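Long-range contact in enoyl-CoA hydratase (PDB 7MCM), which probably hydrates the double bond of enoyl-CoA thioesters to (3S)-3-hydroxyacyl-CoA, a step of fatty acid oxidation: residues 102-110 with 216-227. Numbering follows the deposited sequence.
Sequences LQRCEVPVI and VRMAKRLLLESR
Lys-220 of helix 213-226 reaches into the loop joining helix 97-104 to strand 109-113, a largely polar contact in which a buried ammonium group ties a C-terminal helix to the entry of a core strand. Its CG is trans to the backbone N (chi1 168°) and the rest of the chain is extended. NZ thereby comes between Cys-105 and Val-107 and donates to Val-107 O at 2.8 Å. A second, longer bond runs from Lys-220 NZ to Cys-105 O (3.2 Å). NZ meets both carbonyls from above their planes, and the carboxylate of Asp-129 completes its setting with a salt bridge, which probably offsets the charge of the buried ammonium; Asp-129 also accepts from Val-109 N. On the way, Lys-220 CD passes 3.7 Å from Pro-108 N. One turn earlier, Arg-217 runs straight along the loop. Its NH1 reaches Glu-106 OE1 at 3.2 Å in a bent salt bridge, the carboxylate and guanidinium planes standing almost perpendicular (89°). Val-107 CG1 lies over one guanidinium face, 3.4 Å from Arg-217 NH2, while the carbonyls of Ala-46, Asn-47 and Ile-52 bind the same group and fix its rotation. The strand reached through this loop belongs to the crotonase-fold core, where it pairs in parallel with strands 54-59 and 130-134; the helix belongs to the C-terminal helical part that packs against other subunits of the hexamer. A water bridges the backbones, donating to Glu-106 O and Arg-217 O. The apolar share is small: Val-216 CG1 touches Pro-108 CG at 3.8 Å. Pro-108 also packs on Leu-172, and Val-216 on Val-144, of a second subunit. Leu-224 CD1 packs against the carbonyl oxygen of Gln-103. At the far end Gln-103 OE1 lies at the edge of the Arg-227 guanidinium, which makes a cation-pi contact with Trp-164 of that second subunit.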
# COMPACT_ATOMS: atom_id res chain seq x y z
N LEU B 102 -3.77 21.78 1.05
CA LEU B 102 -2.36 21.68 1.43
C LEU B 102 -1.69 20.53 0.71
O LEU B 102 -0.49 20.60 0.41
CB LEU B 102 -2.25 21.52 2.94
CG LEU B 102 -2.11 22.85 3.68
CD1 LEU B 102 -2.00 22.58 5.16
CD2 LEU B 102 -0.89 23.63 3.16
N GLN B 103 -2.45 19.48 0.39
CA GLN B 103 -1.92 18.35 -0.35
C GLN B 103 -1.53 18.73 -1.76
O GLN B 103 -0.62 18.11 -2.33
CB GLN B 103 -2.94 17.21 -0.42
CG GLN B 103 -3.01 16.30 0.80
CD GLN B 103 -1.69 15.60 1.06
OE1 GLN B 103 -0.96 15.93 2.00
NE2 GLN B 103 -1.37 14.61 0.22
N ARG B 104 -2.22 19.68 -2.37
CA ARG B 104 -1.85 20.11 -3.70
C ARG B 104 -0.98 21.36 -3.70
O ARG B 104 -0.57 21.82 -4.77
CB ARG B 104 -3.11 20.31 -4.56
CG ARG B 104 -3.88 21.57 -4.26
CD ARG B 104 -5.01 21.83 -5.27
NE ARG B 104 -5.71 23.06 -4.93
CZ ARG B 104 -6.73 23.12 -4.08
NH1 ARG B 104 -7.22 22.04 -3.50
NH2 ARG B 104 -7.27 24.31 -3.80
N CYS B 105 -0.66 21.90 -2.52
CA CYS B 105 0.24 23.06 -2.44
C CYS B 105 1.67 22.64 -2.74
O CYS B 105 2.26 21.85 -1.99
CB CYS B 105 0.16 23.70 -1.06
SG CYS B 105 1.08 25.26 -0.95
N GLU B 106 2.24 23.23 -3.79
CA GLU B 106 3.58 22.86 -4.24
C GLU B 106 4.69 23.55 -3.46
O GLU B 106 5.85 23.14 -3.59
CB GLU B 106 3.75 23.20 -5.72
CG GLU B 106 2.69 22.62 -6.60
CD GLU B 106 2.88 23.03 -8.04
OE1 GLU B 106 3.96 23.61 -8.36
OE2 GLU B 106 1.97 22.78 -8.85
N VAL B 107 4.39 24.59 -2.70
CA VAL B 107 5.46 25.28 -2.00
C VAL B 107 5.45 24.84 -0.54
O VAL B 107 4.39 24.51 0.01
CB VAL B 107 5.34 26.82 -2.14
CG1 VAL B 107 5.01 27.20 -3.59
CG2 VAL B 107 4.33 27.38 -1.21
N PRO B 108 6.62 24.79 0.11
CA PRO B 108 6.68 24.48 1.54
C PRO B 108 5.90 25.51 2.36
O PRO B 108 5.90 26.70 2.04
CB PRO B 108 8.17 24.54 1.87
CG PRO B 108 8.89 24.54 0.56
CD PRO B 108 7.95 24.94 -0.51
N VAL B 109 5.25 25.02 3.42
CA VAL B 109 4.46 25.85 4.32
C VAL B 109 5.02 25.73 5.74
O VAL B 109 5.08 24.63 6.30
CB VAL B 109 2.97 25.45 4.31
CG1 VAL B 109 2.20 26.36 5.24
CG2 VAL B 109 2.39 25.56 2.89
N ILE B 110 5.38 26.86 6.33
CA ILE B 110 5.84 26.93 7.71
C ILE B 110 4.68 27.44 8.57
O ILE B 110 4.17 28.54 8.33
CB ILE B 110 7.07 27.84 7.84
CG1 ILE B 110 8.27 27.24 7.11
CG2 ILE B 110 7.42 28.13 9.30
CD1 ILE B 110 9.28 28.33 6.71
N VAL B 216 13.30 23.70 -5.18
CA VAL B 216 12.55 23.65 -3.93
C VAL B 216 11.21 22.95 -4.13
O VAL B 216 10.80 22.10 -3.31
CB VAL B 216 12.38 25.08 -3.37
CG1 VAL B 216 11.32 25.10 -2.27
CG2 VAL B 216 13.72 25.58 -2.83
N ARG B 217 10.51 23.25 -5.23
CA ARG B 217 9.20 22.65 -5.46
C ARG B 217 9.31 21.18 -5.82
O ARG B 217 8.46 20.37 -5.42
CB ARG B 217 8.46 23.42 -6.54
CG ARG B 217 7.95 24.75 -6.02
CD ARG B 217 7.26 25.50 -7.11
NE ARG B 217 6.77 26.80 -6.66
CZ ARG B 217 5.65 27.34 -7.08
NH1 ARG B 217 4.83 26.69 -7.89
NH2 ARG B 217 5.33 28.57 -6.68
N MET B 218 10.32 20.82 -6.61
CA MET B 218 10.53 19.42 -6.95
C MET B 218 10.88 18.61 -5.71
O MET B 218 10.42 17.48 -5.55
CB MET B 218 11.64 19.29 -8.00
CG MET B 218 11.19 19.64 -9.41
SD MET B 218 12.33 19.13 -10.73
CE MET B 218 13.92 19.78 -10.17
N ALA B 219 11.72 19.17 -4.84
CA ALA B 219 12.07 18.48 -3.60
C ALA B 219 10.85 18.25 -2.72
O ALA B 219 10.70 17.17 -2.13
CB ALA B 219 13.13 19.27 -2.83
N LYS B 220 9.97 19.25 -2.60
CA LYS B 220 8.77 19.05 -1.79
C LYS B 220 7.88 17.97 -2.41
O LYS B 220 7.30 17.15 -1.69
CB LYS B 220 7.98 20.34 -1.64
CG LYS B 220 6.60 20.01 -1.05
CD LYS B 220 5.91 21.16 -0.44
CE LYS B 220 4.59 20.69 0.18
NZ LYS B 220 3.87 21.86 0.73
N ARG B 221 7.75 17.98 -3.74
CA ARG B 221 6.98 16.94 -4.42
C ARG B 221 7.57 15.56 -4.14
O ARG B 221 6.84 14.59 -3.95
CB ARG B 221 6.95 17.22 -5.92
CG ARG B 221 6.21 16.18 -6.76
CD ARG B 221 4.73 16.01 -6.34
NE ARG B 221 4.54 14.78 -5.58
CZ ARG B 221 3.44 14.04 -5.60
NH1 ARG B 221 2.38 14.40 -6.31
NH2 ARG B 221 3.40 12.91 -4.89
N LEU B 222 8.90 15.46 -4.14
CA LEU B 222 9.55 14.20 -3.78
C LEU B 222 9.29 13.84 -2.33
O LEU B 222 9.01 12.67 -2.02
CB LEU B 222 11.05 14.31 -4.04
CG LEU B 222 11.54 13.61 -5.29
CD1 LEU B 222 13.07 13.60 -5.29
CD2 LEU B 222 10.98 12.21 -5.40
N LEU B 223 9.39 14.81 -1.42
CA LEU B 223 9.11 14.53 -0.01
C LEU B 223 7.67 14.07 0.20
O LEU B 223 7.41 13.17 1.01
CB LEU B 223 9.40 15.75 0.86
CG LEU B 223 10.88 16.01 1.11
CD1 LEU B 223 11.07 17.45 1.55
CD2 LEU B 223 11.39 15.05 2.15
N LEU B 224 6.71 14.69 -0.50
CA LEU B 224 5.32 14.24 -0.41
C LEU B 224 5.17 12.80 -0.87
O LEU B 224 4.46 12.01 -0.24
CB LEU B 224 4.41 15.14 -1.24
CG LEU B 224 4.00 16.49 -0.66
CD1 LEU B 224 3.03 17.20 -1.59
CD2 LEU B 224 3.36 16.28 0.70
N GLU B 225 5.84 12.44 -1.97
CA GLU B 225 5.75 11.07 -2.47
C GLU B 225 6.28 10.06 -1.46
O GLU B 225 5.74 8.95 -1.34
CB GLU B 225 6.50 10.97 -3.80
CG GLU B 225 6.62 9.57 -4.35
CD GLU B 225 5.40 9.17 -5.16
OE1 GLU B 225 4.48 10.01 -5.28
OE2 GLU B 225 5.35 8.02 -5.64
N SER B 226 7.31 10.43 -0.70
CA SER B 226 7.95 9.48 0.19
C SER B 226 7.09 9.12 1.41
O SER B 226 7.30 8.06 2.01
CB SER B 226 9.31 10.04 0.62
OG SER B 226 10.06 10.45 -0.53
N ARG B 227 6.12 9.96 1.77
CA ARG B 227 5.29 9.65 2.94
C ARG B 227 4.52 8.35 2.76
O ARG B 227 4.26 7.65 3.74
CB ARG B 227 4.31 10.78 3.23
CG ARG B 227 4.99 12.10 3.46
CD ARG B 227 4.15 13.07 4.28
NE ARG B 227 3.10 13.72 3.51
CZ ARG B 227 2.49 14.84 3.90
NH1 ARG B 227 2.85 15.48 5.01
NH2 ARG B 227 1.48 15.32 3.17
O HOH W 1 5.95 20.58 -4.77